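Local coordinates for HTH marR-type domain-containing protein (Streptococcus agalactiae serotype III, PDB 7DVR), which senses and binds heme, coordinating its iron, and as a MarR-family winged helix-turn-helix protein probably binds DNA to regulate transcription, at residues V39-I52 / V90-T104. Numbering follows the deposited sequence. Where two conformers were deposited one is given.
Sequences VMHLYKHPDKDMSI and VKYLYLTHLGKQKAT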
loop_
_atom_site.group_PDB
_atom_site.type_symbol
_atom_site.label_atom_id
_atom_site.label_comp_id
_atom_site.label_asym_id
_atom_site.label_seq_id
_atom_site.Cartn_x
_atom_site.Cartn_y
_atom_site.Cartn_z
ATOM N N VAL A 39 -7.832 24.541 -5.474
ATOM C CA VAL A 39 -8.858 25.414 -4.854
ATOM C C VAL A 39 -8.166 26.186 -3.763
ATOM O O VAL A 39 -8.360 27.378 -3.644
ATOM C CB VAL A 39 -9.994 24.553 -4.227
ATOM C CG1 VAL A 39 -10.771 25.254 -3.114
ATOM C CG2 VAL A 39 -10.894 24.025 -5.323
ATOM N N MET A 40 -7.341 25.494 -3.005
ATOM C CA MET A 40 -6.644 26.166 -1.900
ATOM C C MET A 40 -5.610 27.156 -2.478
ATOM O O MET A 40 -5.325 28.201 -1.834
ATOM C CB MET A 40 -5.941 25.136 -1.039
ATOM C CG MET A 40 -6.848 24.155 -0.398
ATOM S SD MET A 40 -8.208 25.017 0.431
ATOM C CE MET A 40 -7.350 25.855 1.761
ATOM N N HIS A 41 -5.034 26.851 -3.646
ATOM C CA HIS A 41 -4.100 27.789 -4.319
ATOM C C HIS A 41 -4.848 29.059 -4.725
ATOM O O HIS A 41 -4.423 30.178 -4.287
ATOM C CB HIS A 41 -3.378 27.159 -5.490
ATOM C CG HIS A 41 -2.164 27.952 -5.882
ATOM N ND1 HIS A 41 -0.910 27.694 -5.334
ATOM C CD2 HIS A 41 -1.998 28.999 -6.721
ATOM C CE1 HIS A 41 -0.016 28.547 -5.823
ATOM N NE2 HIS A 41 -0.648 29.359 -6.697
ATOM N N LEU A 42 -5.935 28.914 -5.478
ATOM C CA LEU A 42 -6.824 30.043 -5.816
ATOM C C LEU A 42 -7.190 30.822 -4.559
ATOM O O LEU A 42 -7.084 32.062 -4.552
ATOM C CB LEU A 42 -8.063 29.554 -6.577
ATOM C CG LEU A 42 -7.800 29.009 -7.974
ATOM C CD1 LEU A 42 -8.973 28.295 -8.624
ATOM C CD2 LEU A 42 -7.307 30.148 -8.898
ATOM N N TYR A 43 -7.627 30.134 -3.509
ATOM C CA TYR A 43 -8.228 30.815 -2.338
ATOM C C TYR A 43 -7.150 31.637 -1.638
ATOM O O TYR A 43 -7.436 32.757 -1.153
ATOM C CB TYR A 43 -8.797 29.818 -1.349
ATOM C CG TYR A 43 -9.641 30.465 -0.263
ATOM C CD1 TYR A 43 -10.845 31.098 -0.553
ATOM C CD2 TYR A 43 -9.208 30.484 1.050
ATOM C CE1 TYR A 43 -11.618 31.701 0.444
ATOM C CE2 TYR A 43 -9.975 31.062 2.060
ATOM C CZ TYR A 43 -11.176 31.682 1.761
ATOM O OH TYR A 43 -11.874 32.272 2.777
ATOM N N LYS A 44 -5.925 31.113 -1.639
ATOM C CA LYS A 44 -4.861 31.698 -0.784
ATOM C C LYS A 44 -4.080 32.766 -1.548
ATOM O O LYS A 44 -3.290 33.475 -0.926
ATOM C CB LYS A 44 -3.991 30.605 -0.168
ATOM C CG LYS A 44 -4.683 29.844 0.968
ATOM C CD LYS A 44 -3.724 29.101 1.874
ATOM C CE LYS A 44 -3.388 27.692 1.420
ATOM N NZ LYS A 44 -3.330 26.734 2.550
ATOM N N HIS A 45 -4.294 32.896 -2.846
ATOM C CA HIS A 45 -3.613 33.930 -3.671
ATOM C C HIS A 45 -4.609 34.667 -4.564
ATOM O O HIS A 45 -4.378 34.783 -5.754
ATOM C CB HIS A 45 -2.488 33.265 -4.487
ATOM C CG HIS A 45 -1.544 32.437 -3.674
ATOM N ND1 HIS A 45 -0.772 32.990 -2.664
ATOM C CD2 HIS A 45 -1.208 31.123 -3.734
ATOM C CE1 HIS A 45 -0.013 32.052 -2.132
ATOM N NE2 HIS A 45 -0.290 30.888 -2.754
ATOM N N PRO A 46 -5.617 35.369 -4.018
ATOM C CA PRO A 46 -6.640 36.045 -4.828
ATOM C C PRO A 46 -6.130 37.260 -5.636
ATOM O O PRO A 46 -6.752 37.565 -6.653
ATOM C CB PRO A 46 -7.666 36.485 -3.805
ATOM C CG PRO A 46 -6.854 36.672 -2.524
ATOM C CD PRO A 46 -5.760 35.631 -2.575
ATOM N N ASP A 47 -5.061 37.903 -5.152
ATOM C CA ASP A 47 -4.165 38.867 -5.875
ATOM C C ASP A 47 -3.850 38.358 -7.287
ATOM O O ASP A 47 -3.763 39.182 -8.229
ATOM C CB ASP A 47 -2.838 38.980 -5.098
ATOM C CG ASP A 47 -2.488 37.685 -4.326
ATOM O OD1 ASP A 47 -3.224 37.306 -3.412
ATOM O OD2 ASP A 47 -1.487 37.031 -4.652
ATOM N N LYS A 48 -3.532 37.078 -7.422
ATOM C CA LYS A 48 -2.950 36.466 -8.633
ATOM C C LYS A 48 -3.992 35.719 -9.414
ATOM O O LYS A 48 -5.100 35.563 -8.973
ATOM C CB LYS A 48 -1.815 35.508 -8.287
ATOM C CG LYS A 48 -0.666 36.245 -7.633
ATOM C CD LYS A 48 0.300 35.389 -6.857
ATOM C CE LYS A 48 1.339 36.261 -6.179
ATOM N NZ LYS A 48 2.390 35.461 -5.499
ATOM N N ASP A 49 -3.584 35.269 -10.582
ATOM C CA ASP A 49 -4.508 34.481 -11.413
ATOM C C ASP A 49 -3.841 33.161 -11.742
ATOM O O ASP A 49 -2.643 33.040 -11.685
ATOM C CB ASP A 49 -4.908 35.264 -12.651
ATOM C CG ASP A 49 -5.867 36.392 -12.332
ATOM O OD1 ASP A 49 -7.073 36.120 -12.020
ATOM O OD2 ASP A 49 -5.385 37.547 -12.331
ATOM N N MET A 50 -4.653 32.249 -12.202
ATOM C CA MET A 50 -4.230 30.887 -12.547
ATOM C C MET A 50 -4.860 30.525 -13.883
ATOM O O MET A 50 -6.032 30.435 -13.953
ATOM C CB MET A 50 -4.630 29.892 -11.455
ATOM C CG MET A 50 -4.376 28.421 -11.822
ATOM S SD MET A 50 -5.179 27.202 -10.474
ATOM C CE MET A 50 -4.093 27.685 -9.105
ATOM N N SER A 51 -4.020 30.309 -14.869
ATOM C CA SER A 51 -4.487 29.809 -16.182
ATOM C C SER A 51 -4.440 28.267 -16.106
ATOM O O SER A 51 -3.798 27.666 -15.196
ATOM C CB SER A 51 -3.747 30.416 -17.313
ATOM O OG SER A 51 -2.366 30.135 -17.162
ATOM N N ILE A 52 -4.929 27.628 -17.156
ATOM C CA ILE A 52 -4.775 26.157 -17.240
ATOM C C ILE A 52 -3.295 25.824 -17.332
ATOM O O ILE A 52 -2.845 24.918 -16.661
ATOM C CB ILE A 52 -5.635 25.605 -18.370
ATOM C CG1 ILE A 52 -7.107 25.898 -18.046
ATOM C CG2 ILE A 52 -5.380 24.124 -18.509
ATOM C CD1 ILE A 52 -8.061 25.712 -19.177
ATOM N N VAL A 90 -5.725 31.880 -23.827
ATOM C CA VAL A 90 -5.371 31.701 -22.411
ATOM C C VAL A 90 -6.715 31.520 -21.675
ATOM O O VAL A 90 -7.627 32.342 -21.930
ATOM C CB VAL A 90 -4.555 32.883 -21.872
ATOM C CG1 VAL A 90 -4.250 32.769 -20.400
ATOM C CG2 VAL A 90 -3.240 33.056 -22.633
ATOM N N LYS A 91 -6.825 30.477 -20.888
ATOM C CA LYS A 91 -8.051 30.200 -20.107
ATOM C C LYS A 91 -7.722 30.513 -18.675
ATOM O O LYS A 91 -6.880 29.791 -18.121
ATOM C CB LYS A 91 -8.454 28.726 -20.143
ATOM C CG LYS A 91 -8.889 28.170 -21.482
ATOM C CD LYS A 91 -9.769 29.073 -22.322
ATOM C CE LYS A 91 -9.653 28.707 -23.786
ATOM N NZ LYS A 91 -10.365 29.671 -24.660
ATOM N N TYR A 92 -8.482 31.410 -18.032
ATOM C CA TYR A 92 -8.229 31.651 -16.612
ATOM C C TYR A 92 -9.365 30.998 -15.765
ATOM O O TYR A 92 -10.484 30.805 -16.265
ATOM C CB TYR A 92 -8.224 33.138 -16.333
ATOM C CG TYR A 92 -6.925 33.870 -16.656
ATOM C CD1 TYR A 92 -5.715 33.570 -16.008
ATOM C CD2 TYR A 92 -6.950 34.831 -17.622
ATOM C CE1 TYR A 92 -4.524 34.196 -16.353
ATOM C CE2 TYR A 92 -5.750 35.433 -18.019
ATOM C CZ TYR A 92 -4.570 35.167 -17.339
ATOM O OH TYR A 92 -3.496 35.945 -17.726
ATOM N N LEU A 93 -8.999 30.576 -14.557
ATOM C CA LEU A 93 -9.802 29.886 -13.549
ATOM C C LEU A 93 -10.134 30.823 -12.383
ATOM O O LEU A 93 -9.175 31.400 -11.777
ATOM C CB LEU A 93 -9.069 28.635 -13.021
ATOM C CG LEU A 93 -8.344 27.798 -14.083
ATOM C CD1 LEU A 93 -7.849 26.489 -13.593
ATOM C CD2 LEU A 93 -9.304 27.480 -15.178
ATOM N N TYR A 94 -11.397 30.801 -11.913
ATOM C CA TYR A 94 -11.817 31.654 -10.781
ATOM C C TYR A 94 -12.714 30.842 -9.887
ATOM O O TYR A 94 -13.544 30.089 -10.384
ATOM C CB TYR A 94 -12.614 32.874 -11.184
ATOM C CG TYR A 94 -11.895 33.709 -12.226
ATOM C CD1 TYR A 94 -10.898 34.630 -11.889
ATOM C CD2 TYR A 94 -12.110 33.453 -13.564
ATOM C CE1 TYR A 94 -10.191 35.328 -12.865
ATOM C CE2 TYR A 94 -11.438 34.225 -14.551
ATOM C CZ TYR A 94 -10.480 35.148 -14.201
ATOM O OH TYR A 94 -9.854 35.898 -15.166
ATOM N N LEU A 95 -12.402 30.938 -8.636
ATOM C CA LEU A 95 -13.110 30.220 -7.581
ATOM C C LEU A 95 -14.496 30.876 -7.496
ATOM O O LEU A 95 -14.678 32.116 -7.488
ATOM C CB LEU A 95 -12.191 30.400 -6.366
ATOM C CG LEU A 95 -12.149 29.401 -5.231
ATOM C CD1 LEU A 95 -11.739 27.991 -5.668
ATOM C CD2 LEU A 95 -11.174 29.973 -4.178
ATOM N N THR A 96 -15.508 30.035 -7.428
ATOM C CA THR A 96 -16.916 30.481 -7.194
ATOM C C THR A 96 -17.252 30.592 -5.693
ATOM O O THR A 96 -16.413 30.290 -4.851
ATOM C CB THR A 96 -17.857 29.464 -7.827
ATOM O OG1 THR A 96 -17.692 28.195 -7.156
ATOM C CG2 THR A 96 -17.626 29.412 -9.306
ATOM N N HIS A 97 -18.426 31.173 -5.371
ATOM C CA HIS A 97 -18.910 31.266 -3.978
ATOM C C HIS A 97 -18.807 29.884 -3.357
ATOM O O HIS A 97 -18.272 29.766 -2.261
ATOM C CB HIS A 97 -20.377 31.719 -3.966
ATOM C CG HIS A 97 -20.991 31.698 -2.625
ATOM N ND1 HIS A 97 -20.559 32.529 -1.626
ATOM C CD2 HIS A 97 -22.002 30.954 -2.131
ATOM C CE1 HIS A 97 -21.351 32.396 -0.562
ATOM N NE2 HIS A 97 -22.266 31.372 -0.832
ATOM N N LEU A 98 -19.198 28.895 -4.133
ATOM C CA LEU A 98 -19.228 27.479 -3.668
ATOM C C LEU A 98 -17.801 26.961 -3.531
ATOM O O LEU A 98 -17.510 26.263 -2.558
ATOM C CB LEU A 98 -19.932 26.570 -4.684
ATOM C CG LEU A 98 -19.939 25.104 -4.235
ATOM C CD1 LEU A 98 -20.662 24.955 -2.896
ATOM C CD2 LEU A 98 -20.554 24.201 -5.284
ATOM N N GLY A 99 -16.914 27.405 -4.407
ATOM C CA GLY A 99 -15.566 26.849 -4.400
ATOM C C GLY A 99 -14.956 27.459 -3.160
ATOM O O GLY A 99 -14.115 26.870 -2.575
ATOM N N LYS A 100 -15.358 28.660 -2.786
ATOM C CA LYS A 100 -14.758 29.359 -1.631
ATOM C C LYS A 100 -15.235 28.729 -0.271
ATOM O O LYS A 100 -14.437 28.546 0.725
ATOM C CB LYS A 100 -15.214 30.802 -1.724
ATOM C CG LYS A 100 -14.537 31.662 -2.759
ATOM C CD LYS A 100 -15.127 33.025 -2.872
ATOM C CE LYS A 100 -14.430 33.808 -3.961
ATOM N NZ LYS A 100 -14.697 35.258 -3.981
ATOM N N GLN A 101 -16.514 28.504 -0.149
ATOM C CA GLN A 101 -17.076 27.646 0.942
ATOM C C GLN A 101 -16.312 26.308 1.053
ATOM O O GLN A 101 -15.839 25.939 2.208
ATOM C CB GLN A 101 -18.555 27.383 0.628
ATOM C CG GLN A 101 -19.370 28.656 0.476
ATOM C CD GLN A 101 -20.668 28.629 1.234
ATOM O OE1 GLN A 101 -21.362 27.608 1.234
ATOM N NE2 GLN A 101 -20.996 29.745 1.879
ATOM N N LYS A 102 -16.230 25.551 -0.051
ATOM C CA LYS A 102 -15.466 24.307 -0.116
ATOM C C LYS A 102 -14.072 24.541 0.393
ATOM O O LYS A 102 -13.562 23.660 1.017
ATOM C CB LYS A 102 -15.376 23.748 -1.523
ATOM C CG LYS A 102 -16.663 23.224 -2.061
ATOM C CD LYS A 102 -17.181 22.056 -1.241
ATOM C CE LYS A 102 -18.351 21.429 -1.928
ATOM N NZ LYS A 102 -19.157 20.689 -0.928
ATOM N N ALA A 103 -13.382 25.633 -0.004
ATOM C CA ALA A 103 -12.012 25.896 0.469
ATOM C C ALA A 103 -11.947 26.023 2.002
ATOM O O ALA A 103 -10.988 25.509 2.610
ATOM C CB ALA A 103 -11.492 27.155 -0.164
ATOM N N THR A 104 -12.845 26.773 2.627
ATOM C CA THR A 104 -12.762 27.015 4.084
ATOM C C THR A 104 -13.143 25.700 4.825
ATOM O O THR A 104 -12.572 25.402 5.885
ATOM C CB THR A 104 -13.653 28.204 4.430
ATOM O OG1 THR A 104 -14.960 27.965 3.879
ATOM C CG2 THR A 104 -13.075 29.507 3.909
HETATM O O HOH W 1 -7.244 33.161 -11.870
#
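Leu95, the last residue of strand 91-95, packs against Val39 and Tyr43 of helix 39-44 and can be followed outward atom by atom. Its CB leaves the strand toward the helix, and with chi1 at -153° CG stands anti to the backbone N, which carries both methyls onto the helix surface. Leu95 CD1 lies 3.9 Å from Val39 CG1 and also approaches CB of Leu42; Leu95 CD2 reaches the backbone of the next turn, 3.6 Å from Tyr43 CA, and lies near the plane of the Tyr43 ring, at its edge. One face of that ring takes Ala103 of helix 97-104 in a CH-pi contact, Ala103 CB standing 4.2 Å from the ring centroid and 25° off its normal. Ala103 CB also touches Val39 CG1 at 3.6 Å, so this methyl sits between Val39 and the Tyr43 ring where the two helices cross.

Beyond the loop the contact becomes backbone pairing. Leu93 N donates to Met50 O (3.0 Å, 160° at the hydrogen), and Ile52 N to Lys91 O (3.1 Å) in a more bent bond. A water bridges the strands as well, accepting from Met50 N and donating to Leu93 O and Asp49 OD1. Strand 91-95 continues the sheet on its other side through strand 79-83, giving the short three-stranded sheet of the winged helix fold, while Leu93 and Ile52 both rest on Val70 of helix 63-75. The chemistry thus divides: apolar carbon joins the helices to the strand's end, whereas direct and water-mediated hydrogen bonds satisfy main-chain polar groups at the sheet.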